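Local coordinates for ribonucleoside triphosphate reductase (PDB 1L1L), which reduces ribonucleoside triphosphates to 2'-deoxyribonucleotides as an adenosylcobalamin-dependent (class II), allosterically regulated monomeric ribonucleotide reductase, at residues L92-S97 with F422-L427; I182-V187 with L250-S255; Y217-D222 with L254-P259; Q478-T483 with K516-L521. All blocks are in the same frame, centred on the assembly; numbering follows the deposited sequence.

Interaction 1: residues L92-S97 with F422-L427; sequences LGATPS and FEVFPL
Thr95 and Glu423 form an antiparallel hydrogen-bonded pair, gripping each other through both backbone groups: Thr95 N gives to Glu423 O at 2.7 Å and Glu423 N to Thr95 O at 2.8 Å. Two residues on, Phe425 N reaches Gly93 O (3.1 Å) more obliquely, tilted 33° from the carbonyl plane, where the 422-424 strand gives way to the helix whose N-cap position Phe425 occupies. Ala94 and Val424 are the non-hydrogen-bonded pair between these bonds.

Ring and methyl contacts divide between the two sides of the sheet. Beside Val424, the Phe422 ring is swung back over the partner strand by a chi1 of -166°, which sets CG opposite the backbone N. It lies flat against the Thr95-Pro96 peptide, with Thr95 O over its centre, 3.6 Å above the plane; Ala94 CB meets its CE2 at 3.8 Å. On the Thr95 side the Phe425 ring takes Leu92 O at its edge, CD2 to O 3.4 Å, while its CE2 nears Thr95 CG2.

This pairing sews strand 94-96 onto the edge of a mixed sheet whose next strand, 471-474, bonds the far side of Phe422 and Val424; helices 436-450 and 551-557 cover the two faces. All the touching residues are buried, and the polar groups are paired accordingly: the carbonyls of Gly93, Thr95 and Glu423 are satisfied by backbone N-H groups, and Glu423 OE2 is bonded to Ser473 OG.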
# COMPACT_ATOMS: atom_id res chain seq x y z
N LEU A 92 13.96 2.55 15.76
CA LEU A 92 13.75 2.74 14.33
C LEU A 92 14.67 1.92 13.43
O LEU A 92 14.88 2.26 12.26
CB LEU A 92 13.85 4.23 13.97
CG LEU A 92 12.67 5.06 14.49
CD1 LEU A 92 12.92 6.54 14.24
CD2 LEU A 92 11.38 4.60 13.80
N GLY A 93 15.22 0.84 13.97
CA GLY A 93 16.09 -0.01 13.18
C GLY A 93 15.25 -0.90 12.28
O GLY A 93 15.74 -1.50 11.33
N ALA A 94 13.96 -0.98 12.61
CA ALA A 94 13.00 -1.77 11.86
C ALA A 94 11.63 -1.30 12.30
O ALA A 94 11.50 -0.68 13.36
CB ALA A 94 13.18 -3.26 12.15
N THR A 95 10.60 -1.57 11.50
CA THR A 95 9.26 -1.14 11.86
C THR A 95 8.18 -1.87 11.07
O THR A 95 8.44 -2.39 9.99
CB THR A 95 9.09 0.37 11.61
OG1 THR A 95 7.79 0.80 12.01
CG2 THR A 95 9.26 0.66 10.14
N PRO A 96 6.96 -1.96 11.62
CA PRO A 96 5.91 -2.64 10.86
C PRO A 96 5.39 -1.62 9.85
O PRO A 96 5.95 -0.52 9.73
CB PRO A 96 4.88 -2.99 11.92
CG PRO A 96 5.03 -1.88 12.90
CD PRO A 96 6.52 -1.70 13.00
N SER A 97 4.33 -1.96 9.13
CA SER A 97 3.77 -1.04 8.14
C SER A 97 3.16 0.20 8.79
O SER A 97 2.81 0.19 9.97
CB SER A 97 2.70 -1.76 7.31
OG SER A 97 1.56 -2.04 8.10
N PHE A 422 6.70 -6.06 6.77
CA PHE A 422 7.48 -5.57 7.89
C PHE A 422 8.73 -5.02 7.25
O PHE A 422 9.33 -5.67 6.41
CB PHE A 422 7.85 -6.69 8.85
CG PHE A 422 8.35 -6.20 10.17
CD1 PHE A 422 7.46 -5.91 11.19
CD2 PHE A 422 9.71 -5.99 10.37
CE1 PHE A 422 7.92 -5.41 12.41
CE2 PHE A 422 10.18 -5.48 11.59
CZ PHE A 422 9.28 -5.19 12.60
N GLU A 423 9.13 -3.81 7.64
CA GLU A 423 10.30 -3.20 7.04
C GLU A 423 11.51 -3.08 7.96
O GLU A 423 11.41 -2.66 9.12
CB GLU A 423 9.94 -1.82 6.49
CG GLU A 423 10.93 -1.29 5.48
CD GLU A 423 10.26 -0.51 4.36
OE1 GLU A 423 9.53 0.46 4.67
OE2 GLU A 423 10.46 -0.85 3.17
N VAL A 424 12.66 -3.46 7.41
CA VAL A 424 13.92 -3.41 8.12
C VAL A 424 14.89 -2.48 7.41
O VAL A 424 14.96 -2.43 6.17
CB VAL A 424 14.53 -4.82 8.24
CG1 VAL A 424 15.90 -4.76 8.93
CG2 VAL A 424 13.58 -5.72 9.03
N PHE A 425 15.62 -1.69 8.19
CA PHE A 425 16.60 -0.75 7.67
C PHE A 425 17.96 -1.27 8.16
O PHE A 425 18.42 -0.92 9.25
CB PHE A 425 16.35 0.65 8.23
CG PHE A 425 14.96 1.18 7.99
CD1 PHE A 425 14.47 1.35 6.70
CD2 PHE A 425 14.15 1.53 9.07
CE1 PHE A 425 13.18 1.87 6.49
CE2 PHE A 425 12.87 2.05 8.87
CZ PHE A 425 12.38 2.22 7.57
N PRO A 426 18.60 -2.14 7.36
CA PRO A 426 19.90 -2.74 7.67
C PRO A 426 20.95 -1.81 8.28
O PRO A 426 21.49 -2.09 9.35
CB PRO A 426 20.34 -3.32 6.33
CG PRO A 426 19.04 -3.78 5.75
CD PRO A 426 18.08 -2.64 6.07
N LEU A 427 21.25 -0.70 7.59
CA LEU A 427 22.25 0.24 8.10
C LEU A 427 21.91 0.74 9.50
O LEU A 427 22.76 0.73 10.40
CB LEU A 427 22.40 1.42 7.14
CG LEU A 427 23.55 2.39 7.45
CD1 LEU A 427 24.86 1.62 7.54
CD2 LEU A 427 23.63 3.45 6.35

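Interaction 2: residues I182-V187 with L250-S255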
# COMPACT_ATOMS: atom_id res chain seq x y z
N ILE A 182 -31.42 -1.46 -15.14
CA ILE A 182 -32.14 -1.08 -13.92
C ILE A 182 -32.48 0.39 -13.79
O ILE A 182 -31.67 1.27 -14.07
CB ILE A 182 -31.33 -1.50 -12.67
CG1 ILE A 182 -31.06 -3.01 -12.70
CG2 ILE A 182 -32.08 -1.10 -11.40
CD1 ILE A 182 -32.31 -3.87 -12.73
N ASP A 183 -33.71 0.66 -13.36
CA ASP A 183 -34.17 2.02 -13.14
C ASP A 183 -33.79 2.31 -11.69
O ASP A 183 -34.24 1.61 -10.78
CB ASP A 183 -35.69 2.11 -13.32
CG ASP A 183 -36.21 3.52 -13.13
OD1 ASP A 183 -35.64 4.45 -13.75
OD2 ASP A 183 -37.18 3.71 -12.36
N LEU A 184 -32.97 3.33 -11.47
CA LEU A 184 -32.50 3.65 -10.12
C LEU A 184 -32.85 5.02 -9.56
O LEU A 184 -32.65 6.05 -10.21
CB LEU A 184 -30.98 3.47 -10.06
CG LEU A 184 -30.27 3.81 -8.74
CD1 LEU A 184 -30.70 2.82 -7.68
CD2 LEU A 184 -28.75 3.75 -8.94
N GLN A 185 -33.36 5.02 -8.33
CA GLN A 185 -33.70 6.26 -7.66
C GLN A 185 -33.00 6.23 -6.31
O GLN A 185 -33.09 5.24 -5.59
CB GLN A 185 -35.22 6.38 -7.44
CG GLN A 185 -36.05 6.29 -8.70
CD GLN A 185 -37.52 6.52 -8.40
OE1 GLN A 185 -37.94 7.65 -8.14
NE2 GLN A 185 -38.31 5.46 -8.42
N LEU A 186 -32.29 7.30 -6.00
CA LEU A 186 -31.58 7.39 -4.73
C LEU A 186 -32.33 8.41 -3.88
O LEU A 186 -32.43 9.58 -4.24
CB LEU A 186 -30.13 7.84 -4.96
CG LEU A 186 -29.32 6.95 -5.91
CD1 LEU A 186 -27.90 7.47 -6.03
CD2 LEU A 186 -29.32 5.52 -5.41
N VAL A 187 -32.85 7.94 -2.75
CA VAL A 187 -33.61 8.78 -1.84
C VAL A 187 -32.83 9.28 -0.65
O VAL A 187 -32.12 8.52 0.01
CB VAL A 187 -34.85 8.04 -1.29
CG1 VAL A 187 -35.74 9.01 -0.55
CG2 VAL A 187 -35.60 7.37 -2.42
N LEU A 250 -35.37 -0.29 -8.82
CA LEU A 250 -34.65 -0.25 -7.55
C LEU A 250 -34.67 1.13 -6.90
O LEU A 250 -34.43 2.15 -7.54
CB LEU A 250 -33.19 -0.69 -7.75
CG LEU A 250 -32.31 -0.65 -6.50
CD1 LEU A 250 -32.99 -1.45 -5.39
CD2 LEU A 250 -30.93 -1.21 -6.81
N ILE A 251 -34.97 1.14 -5.60
CA ILE A 251 -35.00 2.38 -4.84
C ILE A 251 -34.10 2.21 -3.63
O ILE A 251 -34.43 1.45 -2.72
CB ILE A 251 -36.42 2.70 -4.35
CG1 ILE A 251 -37.40 2.71 -5.52
CG2 ILE A 251 -36.41 4.05 -3.63
CD1 ILE A 251 -38.87 2.80 -5.11
N LEU A 252 -32.97 2.90 -3.62
CA LEU A 252 -32.04 2.82 -2.49
C LEU A 252 -32.21 4.07 -1.62
O LEU A 252 -32.04 5.20 -2.10
CB LEU A 252 -30.60 2.70 -3.00
CG LEU A 252 -30.28 1.41 -3.76
CD1 LEU A 252 -28.84 1.44 -4.25
CD2 LEU A 252 -30.49 0.21 -2.85
N ASP A 253 -32.55 3.86 -0.36
CA ASP A 253 -32.77 4.95 0.59
C ASP A 253 -31.52 5.18 1.45
O ASP A 253 -31.15 4.32 2.25
CB ASP A 253 -33.96 4.60 1.50
CG ASP A 253 -34.51 5.81 2.23
OD1 ASP A 253 -33.71 6.64 2.70
OD2 ASP A 253 -35.75 5.92 2.35
N LEU A 254 -30.88 6.34 1.28
CA LEU A 254 -29.67 6.69 2.03
C LEU A 254 -29.96 7.84 3.00
O LEU A 254 -29.11 8.69 3.25
CB LEU A 254 -28.55 7.13 1.08
CG LEU A 254 -28.43 6.50 -0.31
CD1 LEU A 254 -27.10 6.91 -0.92
CD2 LEU A 254 -28.53 4.98 -0.23
N SER A 255 -31.18 7.87 3.54
CA SER A 255 -31.56 8.93 4.47
C SER A 255 -30.85 8.81 5.81
O SER A 255 -30.70 9.79 6.54
CB SER A 255 -33.08 8.92 4.69
OG SER A 255 -33.79 9.17 3.48
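Asp253 OD1, beside Val187 in the sheet, is gripped by two groups of one residue: Ser255 OG at 2.6 Å on the syn lone pair and Ser255 N at 2.9 Å nearly along the C-O axis. The latter bond makes an Asx turn that bends the chain away as strand 249-253 ends. Arg219 NH1 adds a salt bridge to the same oxygen and Tyr217 OH holds OD2, so this buried carboxylate probably keeps its negative charge.

The strands run parallel, 18° apart, and their backbone bonds alternate from Leu250 N to Asp183 O up to Leu254 N on Val187 O (2.8 Å). Strand 249-253 is the middle of a three-stranded parallel sheet in the B12-dependent insertion domain, with 183-187 on one side and 216-219 on the other.

On one face the leucines of the two strands run alongside one another in a common direction. Leu184 CD1 touches both Leu250 CG (4.0 Å) and Leu252 CD1 (4.1 Å), and Leu186 CD2 rests on Leu252 CB at 3.9 Å; helices 224-236 and 275-289 cover this layer. On the other face Val187 CG2, anti to its own carbonyl carbon, comes obliquely against Ile251 CG2 at 3.6 Å. Gln185 runs extended alongside Ile251, with NE2 4.1 Å from Ile251 CG1, and gives its amide hydrogen bond to Val210 O in the adjoining loop.

Interaction 3: residues Y217-D222 with L254-P259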
# COMPACT_ATOMS: atom_id res chain seq x y z
N TYR A 217 -36.94 -2.07 -2.77
CA TYR A 217 -36.55 -1.00 -1.88
C TYR A 217 -35.58 -1.46 -0.79
O TYR A 217 -35.78 -2.51 -0.18
CB TYR A 217 -37.81 -0.39 -1.25
CG TYR A 217 -37.56 0.57 -0.12
CD1 TYR A 217 -37.32 0.10 1.17
CD2 TYR A 217 -37.56 1.95 -0.33
CE1 TYR A 217 -37.07 0.97 2.22
CE2 TYR A 217 -37.31 2.83 0.72
CZ TYR A 217 -37.07 2.33 1.99
OH TYR A 217 -36.82 3.20 3.03
N TYR A 218 -34.53 -0.67 -0.57
CA TYR A 218 -33.52 -0.98 0.44
C TYR A 218 -33.13 0.24 1.26
O TYR A 218 -32.71 1.27 0.73
CB TYR A 218 -32.27 -1.57 -0.23
CG TYR A 218 -31.16 -1.94 0.74
CD1 TYR A 218 -29.82 -1.72 0.41
CD2 TYR A 218 -31.44 -2.52 1.99
CE1 TYR A 218 -28.79 -2.07 1.29
CE2 TYR A 218 -30.42 -2.87 2.87
CZ TYR A 218 -29.10 -2.64 2.52
OH TYR A 218 -28.08 -2.97 3.39
N ARG A 219 -33.28 0.12 2.58
CA ARG A 219 -32.93 1.17 3.52
C ARG A 219 -31.51 0.87 3.97
O ARG A 219 -31.27 -0.15 4.62
CB ARG A 219 -33.90 1.13 4.71
CG ARG A 219 -33.38 1.78 5.98
CD ARG A 219 -33.28 3.28 5.84
NE ARG A 219 -34.54 3.95 6.12
CZ ARG A 219 -34.70 5.26 6.07
NH1 ARG A 219 -33.67 6.04 5.77
NH2 ARG A 219 -35.89 5.81 6.34
N LEU A 220 -30.56 1.74 3.62
CA LEU A 220 -29.17 1.50 3.98
C LEU A 220 -28.79 1.74 5.43
O LEU A 220 -29.00 2.82 5.98
CB LEU A 220 -28.22 2.33 3.12
CG LEU A 220 -27.83 1.75 1.76
CD1 LEU A 220 -29.04 1.70 0.86
CD2 LEU A 220 -26.72 2.60 1.14
N PRO A 221 -28.24 0.71 6.09
CA PRO A 221 -27.85 0.94 7.48
C PRO A 221 -26.67 1.89 7.37
O PRO A 221 -25.87 1.79 6.44
CB PRO A 221 -27.47 -0.45 7.97
CG PRO A 221 -27.13 -1.21 6.70
CD PRO A 221 -28.15 -0.72 5.73
N ASP A 222 -26.57 2.84 8.29
CA ASP A 222 -25.47 3.79 8.26
C ASP A 222 -24.15 3.13 8.67
O ASP A 222 -23.54 3.50 9.68
CB ASP A 222 -25.81 4.97 9.18
CG ASP A 222 -24.66 5.94 9.35
OD1 ASP A 222 -23.79 6.02 8.45
OD2 ASP A 222 -24.63 6.63 10.39
N LEU A 254 -30.88 6.34 1.28
CA LEU A 254 -29.67 6.69 2.03
C LEU A 254 -29.96 7.84 3.00
O LEU A 254 -29.11 8.69 3.25
CB LEU A 254 -28.55 7.13 1.08
CG LEU A 254 -28.43 6.50 -0.31
CD1 LEU A 254 -27.10 6.91 -0.92
CD2 LEU A 254 -28.53 4.98 -0.23
N SER A 255 -31.18 7.87 3.54
CA SER A 255 -31.56 8.93 4.47
C SER A 255 -30.85 8.81 5.81
O SER A 255 -30.70 9.79 6.54
CB SER A 255 -33.08 8.92 4.69
OG SER A 255 -33.79 9.17 3.48
N ASP A 256 -30.39 7.60 6.14
CA ASP A 256 -29.71 7.35 7.41
C ASP A 256 -28.20 7.53 7.36
O ASP A 256 -27.55 7.56 8.40
CB ASP A 256 -30.02 5.94 7.91
CG ASP A 256 -31.45 5.79 8.37
OD1 ASP A 256 -31.97 6.77 8.94
OD2 ASP A 256 -32.05 4.71 8.17
N ILE A 257 -27.64 7.64 6.16
CA ILE A 257 -26.20 7.81 6.05
C ILE A 257 -25.77 9.09 6.76
O ILE A 257 -26.35 10.16 6.53
CB ILE A 257 -25.75 7.87 4.58
CG1 ILE A 257 -26.26 6.62 3.84
CG2 ILE A 257 -24.24 7.94 4.50
CD1 ILE A 257 -25.88 5.32 4.51
N ARG A 258 -24.76 8.98 7.62
CA ARG A 258 -24.26 10.13 8.37
C ARG A 258 -23.68 11.20 7.46
O ARG A 258 -23.04 10.89 6.45
CB ARG A 258 -23.19 9.68 9.38
CG ARG A 258 -21.86 9.34 8.74
CD ARG A 258 -20.94 8.62 9.72
NE ARG A 258 -21.56 7.40 10.23
CZ ARG A 258 -20.92 6.47 10.92
NH1 ARG A 258 -19.63 6.60 11.19
NH2 ARG A 258 -21.58 5.39 11.34
N PRO A 259 -23.87 12.47 7.82
CA PRO A 259 -23.38 13.61 7.05
C PRO A 259 -21.87 13.77 7.00
O PRO A 259 -21.13 13.08 7.70
CB PRO A 259 -24.06 14.79 7.74
CG PRO A 259 -24.09 14.35 9.17
CD PRO A 259 -24.56 12.92 9.04
O HOH W 1 -29.91 4.92 4.84
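Asp222, with CG opposite its backbone N (chi1 173°), and Arg258, with CG wedged between N and the carbonyl carbon (chi1 74°) and a second bend at chi3, bring carboxylate and guanidinium together nearly perpendicular, their planes 86° apart. Arg258 NE forks between both oxygens, 3.2 Å each; OD2 lies in the guanidinium plane, whereas OD1 is tilted from it. Arg258 N approaches OD1 and Arg258 NH2 approaches Asp222 O in weak bonds. The aspartate thus meets the arginine's side chain firmly and its backbone only weakly.

Arg219 meets Asp256 quite differently. Its chain, bent at chi2 and chi3, spreads the guanidinium against Asp256 OD2, which sits over the face 3.2 Å from NH1. This salt bridge is one of charges alone, with no N-H aimed at the oxygen; the arginine's stronger partner is Asp253. Ser255 CB lies at the guanidinium edge.

A water sits between the backbones, donating to Leu220 O (2.6 Å) and accepting from Asp256 N (3.0 Å), which joins the two loops where they make no direct backbone bond. Elsewhere in the contact Leu220 and Leu254 run alongside each other, their CD2 atoms closer (3.3 Å) than usual van der Waals contact, so the exact separation is doubtful; Ile257 CD1 comes against Leu220 CB.

The contact joins the loops leaving neighbouring parallel strands 216-219 and 249-253 at their C-terminal ends. Helix 224-236 lies against Leu220 and Ile257 through Ala230 and Trp227, while helix 275-289 meets both leucines through Leu277.

Interaction 4: residues Q478-T483 with K516-L521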
# COMPACT_ATOMS: atom_id res chain seq x y z
N GLN A 478 20.14 1.35 -0.57
CA GLN A 478 21.26 2.03 -1.18
C GLN A 478 22.21 2.55 -0.10
O GLN A 478 23.43 2.46 -0.27
CB GLN A 478 20.80 3.17 -2.09
CG GLN A 478 20.04 2.71 -3.34
CD GLN A 478 20.73 1.58 -4.10
OE1 GLN A 478 21.94 1.62 -4.34
NE2 GLN A 478 19.96 0.57 -4.50
N ASP A 479 21.66 3.07 1.00
CA ASP A 479 22.51 3.58 2.09
C ASP A 479 23.36 2.44 2.66
O ASP A 479 24.56 2.59 2.88
CB ASP A 479 21.68 4.14 3.26
CG ASP A 479 20.82 5.32 2.88
OD1 ASP A 479 21.18 6.08 1.95
OD2 ASP A 479 19.78 5.50 3.55
N TRP A 480 22.70 1.32 2.91
CA TRP A 480 23.35 0.15 3.48
C TRP A 480 24.49 -0.39 2.62
O TRP A 480 25.55 -0.73 3.15
CB TRP A 480 22.32 -0.95 3.71
CG TRP A 480 22.86 -2.19 4.35
CD1 TRP A 480 23.58 -2.26 5.52
CD2 TRP A 480 22.67 -3.55 3.92
NE1 TRP A 480 23.84 -3.57 5.84
CE2 TRP A 480 23.30 -4.38 4.87
CE3 TRP A 480 22.04 -4.13 2.82
CZ2 TRP A 480 23.30 -5.78 4.76
CZ3 TRP A 480 22.04 -5.53 2.70
CH2 TRP A 480 22.67 -6.33 3.67
N LEU A 481 24.28 -0.46 1.31
CA LEU A 481 25.29 -0.97 0.39
C LEU A 481 26.44 0.01 0.12
O LEU A 481 27.60 -0.38 0.11
CB LEU A 481 24.65 -1.37 -0.94
CG LEU A 481 23.57 -2.46 -0.90
CD1 LEU A 481 23.05 -2.71 -2.31
CD2 LEU A 481 24.14 -3.74 -0.31
N LEU A 482 26.12 1.28 -0.11
CA LEU A 482 27.14 2.28 -0.40
C LEU A 482 28.12 2.39 0.76
O LEU A 482 29.34 2.47 0.57
CB LEU A 482 26.50 3.64 -0.66
CG LEU A 482 27.45 4.80 -1.00
CD1 LEU A 482 28.25 4.46 -2.25
CD2 LEU A 482 26.64 6.08 -1.22
N THR A 483 27.57 2.38 1.97
CA THR A 483 28.37 2.48 3.17
C THR A 483 29.22 1.23 3.33
O THR A 483 30.45 1.29 3.30
CB THR A 483 27.46 2.64 4.40
OG1 THR A 483 26.66 3.81 4.24
CG2 THR A 483 28.28 2.76 5.69
N LYS A 516 26.32 -12.28 -0.70
CA LYS A 516 26.43 -12.96 0.58
C LYS A 516 25.63 -12.29 1.69
O LYS A 516 24.89 -12.96 2.42
CB LYS A 516 27.90 -13.07 1.02
CG LYS A 516 28.09 -13.97 2.22
CD LYS A 516 27.51 -15.35 1.93
CE LYS A 516 27.47 -16.23 3.18
NZ LYS A 516 26.85 -17.55 2.88
N MET A 517 25.76 -10.97 1.83
CA MET A 517 25.03 -10.28 2.88
C MET A 517 23.51 -10.39 2.73
O MET A 517 22.81 -10.57 3.73
CB MET A 517 25.49 -8.82 3.00
CG MET A 517 25.85 -8.09 1.72
SD MET A 517 27.09 -6.76 2.00
CE MET A 517 26.12 -5.51 2.80
N VAL A 518 22.98 -10.30 1.51
CA VAL A 518 21.53 -10.40 1.37
C VAL A 518 21.09 -11.86 1.47
O VAL A 518 20.02 -12.14 2.01
CB VAL A 518 21.01 -9.79 0.04
CG1 VAL A 518 21.42 -8.32 -0.05
CG2 VAL A 518 21.52 -10.57 -1.15
N ASP A 519 21.91 -12.77 0.98
CA ASP A 519 21.58 -14.19 1.04
C ASP A 519 21.48 -14.70 2.48
O ASP A 519 20.63 -15.54 2.79
CB ASP A 519 22.63 -15.00 0.27
CG ASP A 519 22.33 -16.49 0.28
OD1 ASP A 519 21.28 -16.89 -0.27
OD2 ASP A 519 23.14 -17.25 0.83
N GLN A 520 22.34 -14.22 3.37
CA GLN A 520 22.31 -14.67 4.77
C GLN A 520 21.06 -14.16 5.47
O GLN A 520 20.50 -14.83 6.34
CB GLN A 520 23.54 -14.18 5.52
CG GLN A 520 24.85 -14.65 4.93
CD GLN A 520 26.02 -14.32 5.82
OE1 GLN A 520 26.20 -13.16 6.23
NE2 GLN A 520 26.83 -15.32 6.13
N LEU A 521 20.64 -12.96 5.11
CA LEU A 521 19.46 -12.37 5.71
C LEU A 521 18.23 -13.15 5.24
O LEU A 521 17.32 -13.40 6.03
CB LEU A 521 19.36 -10.90 5.32
CG LEU A 521 20.57 -10.09 5.82
CD1 LEU A 521 20.55 -8.67 5.25
CD2 LEU A 521 20.55 -10.07 7.33
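Met517 CE sits over one face of the Trp480 indole, 3.6 Å from the centroid of the six-membered ring and 19° off its normal: a CH-pi contact offset toward the rim. The sulfur stands above the same face but farther out, SD to centroid 5.1 Å, a Met-aromatic contact at a distance. Around the rest of the benzo ring, Leu521 CD1 presses on Trp480 CH2 at 3.5 Å, and Val518 CG1 lies at the edge, 4.0 Å from CZ3. Leu481 CD2, one residue on from the tryptophan, touches Met517 CE at 4.1 Å, a second apolar partner for the methyl.

Trp480 reaches this position because its CG stands opposite the backbone N (chi1 -177°), sending the ring straight out toward the other helix. Met517 comes from the opposite direction, its chain bent at the last torsion to lay the terminal methyl on the ring. The reach of these two long side chains spans a wide gap: the axes of the segments 478-483 and 516-521 come no nearer than 12.8 Å, with an angle of 132° between their directions. The indole NE1 makes a weak hydrogen bond to Glu430 OE2, outside the contact.

Helices 477-485 and 512-536 are joined here mainly through one tryptophan, in a buried site with no polar link between the two segments. Pro426 of helix 426-431 packs on Trp480, and Leu436 at the start of helix 436-450 touches both Trp480 and Leu521.

From the N terminus, interaction 1 opens first, and its pairing of 92-97 with 422-427 closes a loop of more than 300 residues. Nested inside that loop are interactions 2 and 3, which end on the same stretch around Leu254 and Ser255, interaction 2 pairing strands 183-187 and 249-253, interaction 3 joining the loops that leave 216-219 and 249-253. Interaction 4 follows in series, closing a short loop between helices 477-485 and 512-536. In space, interactions 2 and 3 lie across the chain's centre from the others, with the centres of 1 and 2 about 48 Å apart. Interactions 1 and 4 touch, Pro426 and Leu427 packing against Trp480.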